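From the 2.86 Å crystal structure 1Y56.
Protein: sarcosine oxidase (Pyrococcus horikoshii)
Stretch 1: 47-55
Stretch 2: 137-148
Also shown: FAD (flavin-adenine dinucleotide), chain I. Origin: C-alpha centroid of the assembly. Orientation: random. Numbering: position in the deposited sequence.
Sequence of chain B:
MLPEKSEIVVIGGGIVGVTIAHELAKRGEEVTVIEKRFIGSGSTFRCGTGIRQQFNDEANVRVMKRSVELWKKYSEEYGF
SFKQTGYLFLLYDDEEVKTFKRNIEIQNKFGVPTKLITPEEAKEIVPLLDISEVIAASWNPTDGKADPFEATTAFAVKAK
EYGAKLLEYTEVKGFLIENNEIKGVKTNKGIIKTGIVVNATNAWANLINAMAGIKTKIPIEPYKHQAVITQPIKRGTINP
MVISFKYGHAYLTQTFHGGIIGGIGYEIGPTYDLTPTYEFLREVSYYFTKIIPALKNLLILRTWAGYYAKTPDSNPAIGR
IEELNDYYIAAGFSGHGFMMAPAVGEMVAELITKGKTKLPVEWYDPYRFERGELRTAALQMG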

# COMPACT_ATOMS: atom_id res chain seq x y z
N CYS B 47 -37.65 5.81 -23.35
CA CYS B 47 -38.77 5.55 -24.24
C CYS B 47 -38.72 6.29 -25.57
O CYS B 47 -38.18 7.40 -25.66
CB CYS B 47 -40.03 5.94 -23.50
SG CYS B 47 -41.52 5.61 -24.40
N GLY B 48 -39.34 5.68 -26.58
CA GLY B 48 -39.57 6.30 -27.89
C GLY B 48 -40.66 7.35 -27.79
O GLY B 48 -40.96 7.84 -26.70
N THR B 49 -41.27 7.74 -28.90
CA THR B 49 -42.26 8.80 -28.77
C THR B 49 -43.75 8.40 -28.99
O THR B 49 -44.52 9.21 -29.50
CB THR B 49 -41.82 10.14 -29.51
OG1 THR B 49 -41.40 9.87 -30.85
CG2 THR B 49 -40.67 10.83 -28.78
N GLY B 50 -44.16 7.19 -28.56
CA GLY B 50 -45.60 6.72 -28.53
C GLY B 50 -46.08 6.81 -29.94
O GLY B 50 -45.25 6.66 -30.82
N ILE B 51 -47.36 7.07 -30.25
CA ILE B 51 -48.58 6.87 -29.49
C ILE B 51 -49.47 6.44 -30.65
O ILE B 51 -49.48 7.08 -31.70
CB ILE B 51 -49.20 8.18 -28.90
CG1 ILE B 51 -48.28 8.83 -27.86
CG2 ILE B 51 -50.57 7.89 -28.27
CD1 ILE B 51 -48.84 10.10 -27.23
N ARG B 52 -50.22 5.36 -30.47
CA ARG B 52 -50.77 4.63 -31.59
C ARG B 52 -52.12 4.04 -31.22
O ARG B 52 -52.33 3.62 -30.07
CB ARG B 52 -49.80 3.50 -31.89
CG ARG B 52 -49.87 2.92 -33.26
CD ARG B 52 -49.62 1.40 -33.24
NE ARG B 52 -48.58 0.95 -32.30
CZ ARG B 52 -48.52 -0.27 -31.78
NH1 ARG B 52 -47.54 -0.57 -30.94
NH2 ARG B 52 -49.43 -1.19 -32.08
N GLN B 53 -53.04 4.01 -32.18
CA GLN B 53 -54.34 3.33 -32.00
C GLN B 53 -54.48 2.11 -32.91
O GLN B 53 -55.49 1.41 -32.86
CB GLN B 53 -55.51 4.29 -32.25
CG GLN B 53 -55.57 5.50 -31.35
CD GLN B 53 -56.33 6.65 -31.99
OE1 GLN B 53 -57.46 6.95 -31.60
NE2 GLN B 53 -55.72 7.30 -32.98
N GLN B 54 -53.47 1.87 -33.75
CA GLN B 54 -53.48 0.75 -34.69
C GLN B 54 -53.04 -0.56 -34.03
O GLN B 54 -51.91 -1.01 -34.15
CB GLN B 54 -52.65 1.07 -35.93
CG GLN B 54 -53.20 2.22 -36.76
CD GLN B 54 -52.36 2.49 -38.00
OE1 GLN B 54 -52.27 1.66 -38.90
NE2 GLN B 54 -51.75 3.67 -38.04
N PHE B 55 -53.98 -1.15 -33.29
CA PHE B 55 -53.83 -2.45 -32.65
C PHE B 55 -54.79 -3.44 -33.33
O PHE B 55 -55.50 -3.07 -34.27
CB PHE B 55 -54.10 -2.31 -31.15
CG PHE B 55 -52.97 -1.66 -30.41
CD1 PHE B 55 -52.78 -0.28 -30.47
CD2 PHE B 55 -52.08 -2.43 -29.66
CE1 PHE B 55 -51.71 0.33 -29.79
CE2 PHE B 55 -51.02 -1.84 -28.98
CZ PHE B 55 -50.83 -0.46 -29.04
N ALA B 137 -49.70 0.94 -47.64
CA ALA B 137 -49.30 1.31 -46.29
C ALA B 137 -50.54 1.51 -45.47
O ALA B 137 -51.57 1.92 -45.98
CB ALA B 137 -48.47 2.58 -46.31
N SER B 138 -50.43 1.18 -44.19
CA SER B 138 -51.51 1.44 -43.26
C SER B 138 -51.26 2.81 -42.65
O SER B 138 -50.19 3.07 -42.09
CB SER B 138 -51.54 0.38 -42.18
OG SER B 138 -52.66 0.56 -41.36
N TRP B 139 -52.26 3.68 -42.76
CA TRP B 139 -52.13 5.07 -42.35
C TRP B 139 -53.26 5.48 -41.43
O TRP B 139 -54.42 5.27 -41.76
CB TRP B 139 -52.10 5.96 -43.60
CG TRP B 139 -52.25 7.42 -43.32
CD1 TRP B 139 -53.30 8.21 -43.67
CD2 TRP B 139 -51.32 8.27 -42.64
NE1 TRP B 139 -53.08 9.50 -43.25
CE2 TRP B 139 -51.88 9.57 -42.61
CE3 TRP B 139 -50.07 8.06 -42.04
CZ2 TRP B 139 -51.22 10.66 -42.02
CZ3 TRP B 139 -49.42 9.15 -41.45
CH2 TRP B 139 -50.00 10.43 -41.44
N ASN B 140 -52.93 6.07 -40.29
CA ASN B 140 -53.93 6.75 -39.47
C ASN B 140 -53.42 8.12 -39.05
O ASN B 140 -52.38 8.23 -38.37
CB ASN B 140 -54.33 5.93 -38.24
CG ASN B 140 -55.44 6.60 -37.43
OD1 ASN B 140 -56.60 6.24 -37.52
ND2 ASN B 140 -55.07 7.58 -36.63
N PRO B 141 -54.14 9.19 -39.44
CA PRO B 141 -53.65 10.54 -39.17
C PRO B 141 -53.83 11.02 -37.72
O PRO B 141 -53.27 12.05 -37.36
CB PRO B 141 -54.46 11.41 -40.15
CG PRO B 141 -55.73 10.65 -40.38
CD PRO B 141 -55.45 9.18 -40.13
N THR B 142 -54.57 10.29 -36.89
CA THR B 142 -54.74 10.71 -35.49
C THR B 142 -53.80 10.03 -34.48
O THR B 142 -53.91 10.28 -33.28
CB THR B 142 -56.19 10.58 -35.01
OG1 THR B 142 -56.67 9.26 -35.28
CG2 THR B 142 -57.08 11.57 -35.72
N ASP B 143 -52.89 9.19 -34.96
CA ASP B 143 -51.77 8.72 -34.13
C ASP B 143 -50.72 9.84 -34.09
O ASP B 143 -50.67 10.70 -34.97
CB ASP B 143 -51.15 7.44 -34.69
CG ASP B 143 -52.12 6.26 -34.70
OD1 ASP B 143 -51.98 5.40 -35.61
OD2 ASP B 143 -53.01 6.16 -33.83
N GLY B 144 -49.87 9.82 -33.08
CA GLY B 144 -48.90 10.89 -32.92
C GLY B 144 -47.70 10.52 -32.08
O GLY B 144 -47.45 9.35 -31.81
N LYS B 145 -46.96 11.54 -31.67
CA LYS B 145 -45.76 11.38 -30.88
C LYS B 145 -45.69 12.50 -29.85
O LYS B 145 -46.25 13.57 -30.06
CB LYS B 145 -44.53 11.36 -31.78
CG LYS B 145 -44.61 12.31 -32.93
CD LYS B 145 -43.32 12.34 -33.70
CE LYS B 145 -43.19 13.66 -34.40
NZ LYS B 145 -42.24 13.56 -35.51
N ALA B 146 -45.03 12.22 -28.72
CA ALA B 146 -44.89 13.17 -27.62
C ALA B 146 -43.60 12.79 -26.89
O ALA B 146 -43.16 11.66 -27.02
CB ALA B 146 -46.07 13.08 -26.67
N ASP B 147 -43.02 13.72 -26.13
CA ASP B 147 -41.82 13.42 -25.35
C ASP B 147 -42.19 12.81 -23.99
O ASP B 147 -42.80 13.49 -23.15
CB ASP B 147 -40.93 14.65 -25.16
CG ASP B 147 -39.66 14.35 -24.38
OD1 ASP B 147 -39.62 14.63 -23.16
OD2 ASP B 147 -38.69 13.81 -24.99
N PRO B 148 -41.82 11.53 -23.77
CA PRO B 148 -42.26 10.86 -22.55
C PRO B 148 -41.81 11.58 -21.29
O PRO B 148 -42.54 11.58 -20.31
CB PRO B 148 -41.63 9.48 -22.67
CG PRO B 148 -41.47 9.28 -24.11
CD PRO B 148 -41.02 10.61 -24.60
PA FAD I . -41.19 2.74 -15.77
O1A FAD I . -40.00 1.84 -15.75
O2A FAD I . -41.12 4.01 -16.58
O5B FAD I . -41.62 3.06 -14.25
C5B FAD I . -41.40 2.11 -13.22
C4B FAD I . -40.73 2.86 -12.08
O4B FAD I . -40.81 2.08 -10.90
C3B FAD I . -39.25 3.13 -12.34
O3B FAD I . -39.02 4.54 -12.44
C2B FAD I . -38.54 2.52 -11.14
O2B FAD I . -37.57 3.37 -10.54
C1B FAD I . -39.64 2.34 -10.14
N9A FAD I . -39.33 1.26 -9.18
C8A FAD I . -38.87 0.02 -9.44
N7A FAD I . -38.70 -0.63 -8.26
C5A FAD I . -39.06 0.21 -7.27
C6A FAD I . -39.12 0.11 -5.88
N6A FAD I . -38.76 -1.04 -5.26
N1A FAD I . -39.53 1.17 -5.16
C2A FAD I . -39.90 2.33 -5.76
N3A FAD I . -39.86 2.45 -7.10
C4A FAD I . -39.45 1.41 -7.86
N1 FAD I . -43.88 2.85 -25.23
C2 FAD I . -44.73 3.51 -26.03
O2 FAD I . -45.93 3.57 -25.71
N3 FAD I . -44.33 4.10 -27.18
C4 FAD I . -43.05 4.08 -27.59
O4 FAD I . -42.70 4.64 -28.65
C4X FAD I . -42.11 3.41 -26.82
N5 FAD I . -40.80 3.33 -27.17
C5X FAD I . -39.91 2.67 -26.38
C6 FAD I . -38.57 2.62 -26.77
C7 FAD I . -37.62 1.96 -25.98
C7M FAD I . -36.18 1.91 -26.41
C8 FAD I . -38.04 1.35 -24.78
C8M FAD I . -37.09 0.63 -23.91
C9 FAD I . -39.38 1.39 -24.39
C9A FAD I . -40.32 2.06 -25.17
N10 FAD I . -41.61 2.09 -24.77
C10 FAD I . -42.57 2.76 -25.56
C1' FAD I . -42.01 1.42 -23.54
C2' FAD I . -42.32 2.42 -22.46
O2' FAD I . -41.10 3.05 -22.09
C3' FAD I . -42.86 1.68 -21.26
O3' FAD I . -43.99 0.89 -21.66
C4' FAD I . -43.28 2.66 -20.19
O4' FAD I . -42.18 3.50 -19.79
C5' FAD I . -43.81 1.93 -18.97
O5' FAD I . -43.95 2.93 -17.96
P FAD I . -43.96 2.48 -16.44
O1P FAD I . -44.88 1.29 -16.34
O2P FAD I . -44.20 3.72 -15.63
O3P FAD I . -42.47 1.91 -16.28

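The two stretches lie far apart in sequence, no touching pair being closer than 84 positions, yet they bury 652 Å² between them. The backbones run antiparallel: the CA of T49 lies 4.8 Å from the CA of K145, and the CA of R52 lies 4.9 Å from the CA of D143. Stretch 1 has no regular strand of its own, and stretch 2 is a strand only at 137-140 and, weakly bonded, near 145-146.

Backbone hydrogen bonds hold the middle of the contact. I51 and G144 are joined in both directions: I51 N donates to G144 O at 2.8 Å (131° at the hydrogen), and G144 N donates to I51 O at 3.1 Å (155°), so each residue uses both its amide and its carbonyl. I51 O and G144 O, both acceptors, lie 3.0 Å apart and do not bond to each other. A third bond, A146 N to T49 O at 3.2 Å (145°), extends the ladder, although the position of T49 O is less certain. The peptide bond before I51 is cis, and G50 has phi 59°, a value that favours glycine.

The side-chain polar contacts centre on D143, which closes a type I turn beginning at N140. Its CA-to-CB bond points sideways, but the end of the side chain comes nearer to stretch 1, where the carboxylate, a strong acceptor with two oxygens, meets three NH donors. D143 OD2 receives the backbone Q53 N at 2.7 Å (138°) and the side-chain Q53 NE2 at 3.1 Å (171°); D143 OD1 receives Q54 NE2 at 3.0 Å (172°). The two amide-to-carboxylate bonds are nearly linear, whereas the backbone bond is more bent. The Q53 amide also reaches the turn itself, with Q53 NE2 donating to T142 OG1 at 3.2 Å (152°). A primary amide can donate and accept at once, and Q54 does both: while its NE2 donates, S138 OG donates to Q54 OE1 at 2.7 Å. Q54 thus links the strand at S138 to the turn at D143.

Apolar contacts are fewer: one at the C47 end and one at I51. C47 SG is 3.7 Å from P148 CG, and I51 CD1 is 4.1 Å from A146 CB. The backbone carbonyl G48 O makes a close approach to the proline ring, 3.0 Å from P148 CG.

The same part of stretch 1 meets the flavin: G50 N donates to FAD O4 at 2.9 Å (141°).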